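PDB 3F6Z: membrane-bound lysozyme inhibitor of C-type lysozyme from Pseudomonas aeruginosa, which specifically inhibits C-type lysozymes, as a lipoprotein of the bacterial outer membrane. Local coordinates for residues Val33-Lys38 and Trp74-Glu79; Gly64-Tyr67 and Tyr72-Trp75. All blocks are in the same frame, centred on the assembly; numbering follows the deposited sequence.

Interaction 1. Residues Val33-Lys38 and Trp74-Glu79; sequences VQYLNK and WWTKGE
Trp74 and Tyr35 meet through a hydrogen bond set among apolar groups. The indole N-H of Trp74 points almost straight at the phenol oxygen of Tyr35: NE1 to OH is 2.9 Å, the angle at the hydrogen is 167°, and the oxygen lies in the plane of the indole. The two side chains cross at about a right angle, so the phenol oxygen comes to the nitrogen edge of the indole and the aromatic faces do not stack. Trp74 is placed for this by its first torsion, with CG anti to the backbone N (chi1 176°), which carries the ring from its strand toward Val33-Lys38. Together the two side chains are long enough to bridge the interior of an eight-stranded antiparallel barrel, where strands 30-38 and 72-77 are not neighbours and the axes of their short segments are 12.0 Å apart at closest approach, at 78° to each other. Side chains alone bridge that gap. The same hydroxyl of Tyr35 is also hydrogen-bonded to that of Tyr23 on strand 16-25, and the ring of Tyr23 in turn meets that of Trp74 edge-to-face. Val33, compact and branched, serves both rings: CG2 is 4.2 Å from Trp74 CZ2, while CG1 lies over one face of the Tyr35 ring, toward its rim. Thr76 comes at Tyr35 from the opposite direction, with CG2 3.5 Å from Tyr35 OH; threonine supplies this methyl for the interior and a hydroxyl that hydrogen-bonds to a polar side chain of the bound partner protein. Lys77, next along the strand, forms salt bridges with acidic side chains of that protein.

Interaction 2. Residues Gly64-Tyr67 and Tyr72-Trp75; sequences GAKY and YIWW
Lys66 lies across the indole of Trp75 where the two strands of a beta hairpin, 65-69 and 72-77, run antiparallel. The pair is non-hydrogen-bonded, its CA atoms 4.2 Å apart, close enough for the methylene chain to cover the ring: CB sits 3.6 Å from the centroid of the five-membered ring and only 5° off its normal, a CH-pi contact. With CG anti to the backbone N and the chain extended beyond it, CG passes the fusion of the two rings near CD2 and CD reaches over the six-membered ring. A lysine suits this partly exposed place because its long aliphatic stem can pack while its amine lies farther out. Ile73 flanks the same stem, CG2 being 4.0 Å from Lys66 CG.

The next pair, Tyr67 with Trp74, is hydrogen-bonded and turns its side chains to the other face of the sheet. Tyr67 N gives a bond of 2.8 Å to Trp74 O, and Trp74 N returns one of 2.9 Å to Tyr67 O. Their rings meet obliquely, with planes at 39°, and touch through CD2 of Tyr67 and CD1 of Trp74. Farther out, Tyr67 OH hydrogen-bonds to a polar side chain of the bound partner protein. Gly64, with a positive phi and no side chain, brings its backbone C to the edge of the Trp75 indole, whose NE1 is hydrogen-bonded to the backbone O of Ser63.

How the interactions relate
Strand 72-77 serves both contacts. Trp74 belongs to each, its NE1 reaching Tyr35 in interaction 1 and its backbone pairing with Tyr67 in interaction 2, while Trp75 turns to the other face toward Lys66. Interaction 1 is wholly buried and joins strands that are not adjacent, so it depends on side chains; interaction 2 binds adjacent strands, adds backbone bonds and buries more surface (375 against 131 Å²), with Lys66 and Ile73 partly exposed. The contacts touch where Tyr35 CD1 packs on Tyr67 OH and where Thr76 O probably bonds to Ala65 N. Lys77, within 74-79, and Ser63, just before 64-67, are both inferred to act directly in blocking the lysozyme active site.

Interaction 1. Residues Val33-Lys38 and Trp74-Glu79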
ATOM      1  N   VAL B  33      14.640  12.351  -7.999  1.00 24.27           N
ATOM      2  CA  VAL B  33      13.309  11.797  -8.189  1.00 22.65           C
ATOM      3  C   VAL B  33      12.508  12.643  -9.167  1.00 23.22           C
ATOM      4  O   VAL B  33      12.658  13.864  -9.215  1.00 24.08           O
ATOM      5  CB  VAL B  33      12.541  11.746  -6.841  1.00 23.48           C
ATOM      6  CG1 VAL B  33      11.071  11.386  -7.076  1.00 22.73           C
ATOM      7  CG2 VAL B  33      13.192  10.735  -5.907  1.00 22.37           C
ATOM      8  N   GLN B  34      11.660  12.000  -9.958  1.00 21.52           N
ATOM      9  CA  GLN B  34      10.831  12.753 -10.880  1.00 22.61           C
ATOM     10  C   GLN B  34       9.388  12.650 -10.415  1.00 21.79           C
ATOM     11  O   GLN B  34       8.855  11.553 -10.238  1.00 22.02           O
ATOM     12  CB  GLN B  34      10.948  12.231 -12.317  1.00 24.11           C
ATOM     13  CG  GLN B  34      10.190  13.109 -13.302  1.00 30.53           C
ATOM     14  CD  GLN B  34      10.326  12.666 -14.743  1.00 34.29           C
ATOM     15  OE1 GLN B  34       9.843  11.602 -15.131  1.00 35.72           O
ATOM     16  NE2 GLN B  34      10.987  13.488 -15.549  1.00 37.39           N
ATOM     17  N   TYR B  35       8.761  13.797 -10.203  1.00 20.29           N
ATOM     18  CA  TYR B  35       7.378  13.824  -9.768  1.00 19.85           C
ATOM     19  C   TYR B  35       6.487  14.173 -10.943  1.00 20.79           C
ATOM     20  O   TYR B  35       6.806  15.068 -11.728  1.00 22.86           O
ATOM     21  CB  TYR B  35       7.200  14.842  -8.635  1.00 18.16           C
ATOM     22  CG  TYR B  35       7.898  14.424  -7.365  1.00 16.42           C
ATOM     23  CD1 TYR B  35       7.413  13.360  -6.605  1.00 16.40           C
ATOM     24  CD2 TYR B  35       9.070  15.054  -6.946  1.00 16.34           C
ATOM     25  CE1 TYR B  35       8.074  12.929  -5.463  1.00 16.74           C
ATOM     26  CE2 TYR B  35       9.746  14.629  -5.798  1.00 16.83           C
ATOM     27  CZ  TYR B  35       9.239  13.566  -5.066  1.00 16.89           C
ATOM     28  OH  TYR B  35       9.893  13.124  -3.948  1.00 19.61           O
ATOM     29  N   LEU B  36       5.383  13.446 -11.075  1.00 20.24           N
ATOM     30  CA  LEU B  36       4.429  13.687 -12.147  1.00 20.86           C
ATOM     31  C   LEU B  36       3.030  13.776 -11.560  1.00 20.85           C
ATOM     32  O   LEU B  36       2.535  12.818 -10.964  1.00 19.54           O
ATOM     33  CB  LEU B  36       4.479  12.572 -13.199  1.00 21.05           C
ATOM     34  CG  LEU B  36       5.799  12.395 -13.960  1.00 24.27           C
ATOM     35  CD1 LEU B  36       6.657  11.347 -13.252  1.00 25.13           C
ATOM     36  CD2 LEU B  36       5.515  11.954 -15.391  1.00 24.77           C
ATOM     37  N   ASN B  37       2.411  14.941 -11.726  1.00 19.68           N
ATOM     38  CA  ASN B  37       1.069  15.188 -11.227  1.00 19.80           C
ATOM     39  C   ASN B  37       0.148  15.570 -12.381  1.00 19.41           C
ATOM     40  O   ASN B  37       0.351  16.591 -13.046  1.00 19.74           O
ATOM     41  CB  ASN B  37       1.089  16.315 -10.192  1.00 19.13           C
ATOM     42  CG  ASN B  37       2.062  16.047  -9.059  1.00 20.03           C
ATOM     43  OD1 ASN B  37       2.915  16.883  -8.751  1.00 22.84           O
ATOM     44  ND2 ASN B  37       1.937  14.883  -8.431  1.00 16.93           N
ATOM     45  N   LYS B  38      -0.864  14.744 -12.611  1.00 18.85           N
ATOM     46  CA  LYS B  38      -1.820  14.980 -13.680  1.00 18.08           C
ATOM     47  C   LYS B  38      -3.204  14.500 -13.261  1.00 16.10           C
ATOM     48  O   LYS B  38      -3.483  13.306 -13.268  1.00 17.27           O
ATOM     49  CB  LYS B  38      -1.362  14.246 -14.945  1.00 19.93           C
ATOM     50  CG  LYS B  38      -2.298  14.371 -16.134  1.00 21.40           C
ATOM     51  CD  LYS B  38      -1.748  13.595 -17.327  1.00 22.68           C
ATOM     52  CE  LYS B  38      -2.753  13.533 -18.477  1.00 24.53           C
ATOM     53  NZ  LYS B  38      -3.045  14.875 -19.062  1.00 24.36           N
ATOM     54  N   TRP B  74       7.463   5.477  -0.444  1.00 15.62           N
ATOM     55  CA  TRP B  74       8.200   6.730  -0.514  1.00 15.29           C
ATOM     56  C   TRP B  74       7.193   7.770  -0.030  1.00 14.95           C
ATOM     57  O   TRP B  74       6.214   8.072  -0.714  1.00 15.45           O
ATOM     58  CB  TRP B  74       8.634   7.009  -1.954  1.00 15.04           C
ATOM     59  CG  TRP B  74       9.335   8.333  -2.149  1.00 16.48           C
ATOM     60  CD1 TRP B  74       8.866   9.417  -2.836  1.00 14.96           C
ATOM     61  CD2 TRP B  74      10.645   8.688  -1.689  1.00 14.32           C
ATOM     62  NE1 TRP B  74       9.803  10.422  -2.838  1.00 14.58           N
ATOM     63  CE2 TRP B  74      10.905  10.002  -2.140  1.00 16.63           C
ATOM     64  CE3 TRP B  74      11.625   8.024  -0.942  1.00 14.26           C
ATOM     65  CZ2 TRP B  74      12.110  10.666  -1.869  1.00 14.77           C
ATOM     66  CZ3 TRP B  74      12.825   8.686  -0.673  1.00 15.82           C
ATOM     67  CH2 TRP B  74      13.052   9.994  -1.137  1.00 15.19           C
ATOM     68  N   TRP B  75       7.429   8.297   1.165  1.00 15.52           N
ATOM     69  CA  TRP B  75       6.515   9.260   1.778  1.00 14.69           C
ATOM     70  C   TRP B  75       7.192  10.614   1.991  1.00 15.47           C
ATOM     71  O   TRP B  75       8.122  10.736   2.782  1.00 14.18           O
ATOM     72  CB  TRP B  75       6.050   8.694   3.117  1.00 14.81           C
ATOM     73  CG  TRP B  75       4.711   9.152   3.591  1.00 14.92           C
ATOM     74  CD1 TRP B  75       4.074  10.327   3.280  1.00 12.87           C
ATOM     75  CD2 TRP B  75       3.877   8.481   4.542  1.00 13.50           C
ATOM     76  NE1 TRP B  75       2.897  10.422   3.985  1.00 13.87           N
ATOM     77  CE2 TRP B  75       2.753   9.305   4.768  1.00 13.68           C
ATOM     78  CE3 TRP B  75       3.975   7.261   5.230  1.00 14.99           C
ATOM     79  CZ2 TRP B  75       1.729   8.951   5.658  1.00 14.10           C
ATOM     80  CZ3 TRP B  75       2.958   6.907   6.114  1.00 13.91           C
ATOM     81  CH2 TRP B  75       1.848   7.753   6.318  1.00 13.74           C
ATOM     82  N   THR B  76       6.710  11.634   1.291  1.00 16.43           N
ATOM     83  CA  THR B  76       7.292  12.961   1.407  1.00 17.50           C
ATOM     84  C   THR B  76       6.424  13.908   2.223  1.00 19.29           C
ATOM     85  O   THR B  76       5.200  13.794   2.244  1.00 19.74           O
ATOM     86  CB  THR B  76       7.519  13.581   0.018  1.00 17.00           C
ATOM     87  OG1 THR B  76       6.261  13.995  -0.538  1.00 13.41           O
ATOM     88  CG2 THR B  76       8.164  12.551  -0.912  1.00 17.02           C
ATOM     89  N   LYS B  77       7.086  14.843   2.890  1.00 20.24           N
ATOM     90  CA  LYS B  77       6.442  15.853   3.721  1.00 21.04           C
ATOM     91  C   LYS B  77       7.305  17.099   3.520  1.00 20.80           C
ATOM     92  O   LYS B  77       8.398  17.205   4.072  1.00 20.47           O
ATOM     93  CB  LYS B  77       6.466  15.399   5.186  1.00 21.21           C
ATOM     94  CG  LYS B  77       5.909  16.389   6.195  1.00 22.02           C
ATOM     95  CD  LYS B  77       4.414  16.589   6.051  1.00 22.68           C
ATOM     96  CE  LYS B  77       3.909  17.549   7.123  1.00 26.11           C
ATOM     97  NZ  LYS B  77       2.423  17.645   7.164  1.00 27.52           N
ATOM     98  N   GLY B  78       6.824  18.033   2.710  1.00 23.24           N
ATOM     99  CA  GLY B  78       7.606  19.224   2.443  1.00 25.72           C
ATOM    100  C   GLY B  78       8.885  18.799   1.744  1.00 27.54           C
ATOM    101  O   GLY B  78       8.849  17.948   0.849  1.00 27.67           O
ATOM    102  N   GLU B  79      10.016  19.359   2.166  1.00 28.05           N
ATOM    103  CA  GLU B  79      11.310  19.030   1.562  1.00 30.05           C
ATOM    104  C   GLU B  79      11.883  17.719   2.092  1.00 29.38           C
ATOM    105  O   GLU B  79      12.933  17.264   1.636  1.00 29.26           O
ATOM    106  CB  GLU B  79      12.336  20.142   1.831  1.00 32.24           C
ATOM    107  CG  GLU B  79      11.877  21.553   1.518  1.00 37.74           C
ATOM    108  CD  GLU B  79      13.043  22.534   1.455  1.00 42.43           C
ATOM    109  OE1 GLU B  79      13.927  22.472   2.342  1.00 43.75           O
ATOM    110  OE2 GLU B  79      13.074  23.370   0.523  1.00 43.08           O
TER

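Interaction 2. Residues Gly64-Tyr67 and Tyr72-Trp75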
ATOM      1  N   GLY B  64       1.090  14.475   4.248  1.00 16.23           N
ATOM      2  CA  GLY B  64       2.193  14.255   3.333  1.00 15.18           C
ATOM      3  C   GLY B  64       1.776  13.635   2.016  1.00 14.89           C
ATOM      4  O   GLY B  64       0.590  13.478   1.738  1.00 16.96           O
ATOM      5  N   ALA B  65       2.761  13.299   1.192  1.00 13.95           N
ATOM      6  CA  ALA B  65       2.501  12.673  -0.100  1.00 12.84           C
ATOM      7  C   ALA B  65       3.103  11.281  -0.020  1.00 12.75           C
ATOM      8  O   ALA B  65       4.323  11.111  -0.051  1.00 12.68           O
ATOM      9  CB  ALA B  65       3.150  13.475  -1.227  1.00 10.21           C
ATOM     10  N   LYS B  66       2.235  10.289   0.117  1.00 13.15           N
ATOM     11  CA  LYS B  66       2.658   8.899   0.223  1.00 12.34           C
ATOM     12  C   LYS B  66       2.560   8.204  -1.134  1.00 12.25           C
ATOM     13  O   LYS B  66       1.540   8.311  -1.820  1.00 11.13           O
ATOM     14  CB  LYS B  66       1.781   8.185   1.252  1.00 13.37           C
ATOM     15  CG  LYS B  66       2.184   6.745   1.556  1.00 14.59           C
ATOM     16  CD  LYS B  66       1.244   6.156   2.601  1.00 16.61           C
ATOM     17  CE  LYS B  66       1.494   4.678   2.830  1.00 17.33           C
ATOM     18  NZ  LYS B  66       0.425   4.110   3.692  1.00 20.61           N
ATOM     19  N   TYR B  67       3.623   7.488  -1.502  1.00 11.94           N
ATOM     20  CA  TYR B  67       3.695   6.773  -2.777  1.00 12.52           C
ATOM     21  C   TYR B  67       4.098   5.315  -2.539  1.00 13.90           C
ATOM     22  O   TYR B  67       4.906   5.024  -1.650  1.00 11.97           O
ATOM     23  CB  TYR B  67       4.740   7.426  -3.696  1.00 13.51           C
ATOM     24  CG  TYR B  67       4.536   8.905  -3.986  1.00 14.89           C
ATOM     25  CD1 TYR B  67       3.871   9.325  -5.141  1.00 16.94           C
ATOM     26  CD2 TYR B  67       5.064   9.883  -3.140  1.00 14.25           C
ATOM     27  CE1 TYR B  67       3.745  10.689  -5.452  1.00 17.03           C
ATOM     28  CE2 TYR B  67       4.947  11.245  -3.437  1.00 14.53           C
ATOM     29  CZ  TYR B  67       4.288  11.641  -4.598  1.00 16.37           C
ATOM     30  OH  TYR B  67       4.192  12.982  -4.919  1.00 15.84           O
ATOM     31  N   TYR B  72       8.430  -1.114  -1.364  1.00 20.62           N
ATOM     32  CA  TYR B  72       8.773   0.207  -0.848  1.00 19.32           C
ATOM     33  C   TYR B  72       7.620   1.192  -0.717  1.00 18.49           C
ATOM     34  O   TYR B  72       6.587   1.082  -1.388  1.00 16.66           O
ATOM     35  CB  TYR B  72       9.821   0.862  -1.751  1.00 19.42           C
ATOM     36  CG  TYR B  72      11.157   0.162  -1.811  1.00 22.53           C
ATOM     37  CD1 TYR B  72      12.102   0.328  -0.795  1.00 22.59           C
ATOM     38  CD2 TYR B  72      11.489  -0.647  -2.899  1.00 22.07           C
ATOM     39  CE1 TYR B  72      13.352  -0.291  -0.863  1.00 23.84           C
ATOM     40  CE2 TYR B  72      12.730  -1.274  -2.980  1.00 25.38           C
ATOM     41  CZ  TYR B  72      13.657  -1.094  -1.960  1.00 26.33           C
ATOM     42  OH  TYR B  72      14.875  -1.728  -2.039  1.00 26.38           O
ATOM     43  N   ILE B  73       7.837   2.168   0.157  1.00 17.38           N
ATOM     44  CA  ILE B  73       6.906   3.260   0.377  1.00 15.92           C
ATOM     45  C   ILE B  73       7.799   4.504   0.391  1.00 16.17           C
ATOM     46  O   ILE B  73       8.800   4.555   1.105  1.00 16.66           O
ATOM     47  CB  ILE B  73       6.165   3.159   1.739  1.00 17.25           C
ATOM     48  CG1 ILE B  73       5.197   1.966   1.745  1.00 17.54           C
ATOM     49  CG2 ILE B  73       5.397   4.450   2.003  1.00 16.38           C
ATOM     50  CD1 ILE B  73       4.026   2.092   0.767  1.00 15.47           C
ATOM     51  N   TRP B  74       7.463   5.477  -0.444  1.00 15.62           N
ATOM     52  CA  TRP B  74       8.200   6.730  -0.514  1.00 15.29           C
ATOM     53  C   TRP B  74       7.193   7.770  -0.030  1.00 14.95           C
ATOM     54  O   TRP B  74       6.214   8.072  -0.714  1.00 15.45           O
ATOM     55  CB  TRP B  74       8.634   7.009  -1.954  1.00 15.04           C
ATOM     56  CG  TRP B  74       9.335   8.333  -2.149  1.00 16.48           C
ATOM     57  CD1 TRP B  74       8.866   9.417  -2.836  1.00 14.96           C
ATOM     58  CD2 TRP B  74      10.645   8.688  -1.689  1.00 14.32           C
ATOM     59  NE1 TRP B  74       9.803  10.422  -2.838  1.00 14.58           N
ATOM     60  CE2 TRP B  74      10.905  10.002  -2.140  1.00 16.63           C
ATOM     61  CE3 TRP B  74      11.625   8.024  -0.942  1.00 14.26           C
ATOM     62  CZ2 TRP B  74      12.110  10.666  -1.869  1.00 14.77           C
ATOM     63  CZ3 TRP B  74      12.825   8.686  -0.673  1.00 15.82           C
ATOM     64  CH2 TRP B  74      13.052   9.994  -1.137  1.00 15.19           C
ATOM     65  N   TRP B  75       7.429   8.297   1.165  1.00 15.52           N
ATOM     66  CA  TRP B  75       6.515   9.260   1.778  1.00 14.69           C
ATOM     67  C   TRP B  75       7.192  10.614   1.991  1.00 15.47           C
ATOM     68  O   TRP B  75       8.122  10.736   2.782  1.00 14.18           O
ATOM     69  CB  TRP B  75       6.050   8.694   3.117  1.00 14.81           C
ATOM     70  CG  TRP B  75       4.711   9.152   3.591  1.00 14.92           C
ATOM     71  CD1 TRP B  75       4.074  10.327   3.280  1.00 12.87           C
ATOM     72  CD2 TRP B  75       3.877   8.481   4.542  1.00 13.50           C
ATOM     73  NE1 TRP B  75       2.897  10.422   3.985  1.00 13.87           N
ATOM     74  CE2 TRP B  75       2.753   9.305   4.768  1.00 13.68           C
ATOM     75  CE3 TRP B  75       3.975   7.261   5.230  1.00 14.99           C
ATOM     76  CZ2 TRP B  75       1.729   8.951   5.658  1.00 14.10           C
ATOM     77  CZ3 TRP B  75       2.958   6.907   6.114  1.00 13.91           C
ATOM     78  CH2 TRP B  75       1.848   7.753   6.318  1.00 13.74           C
TER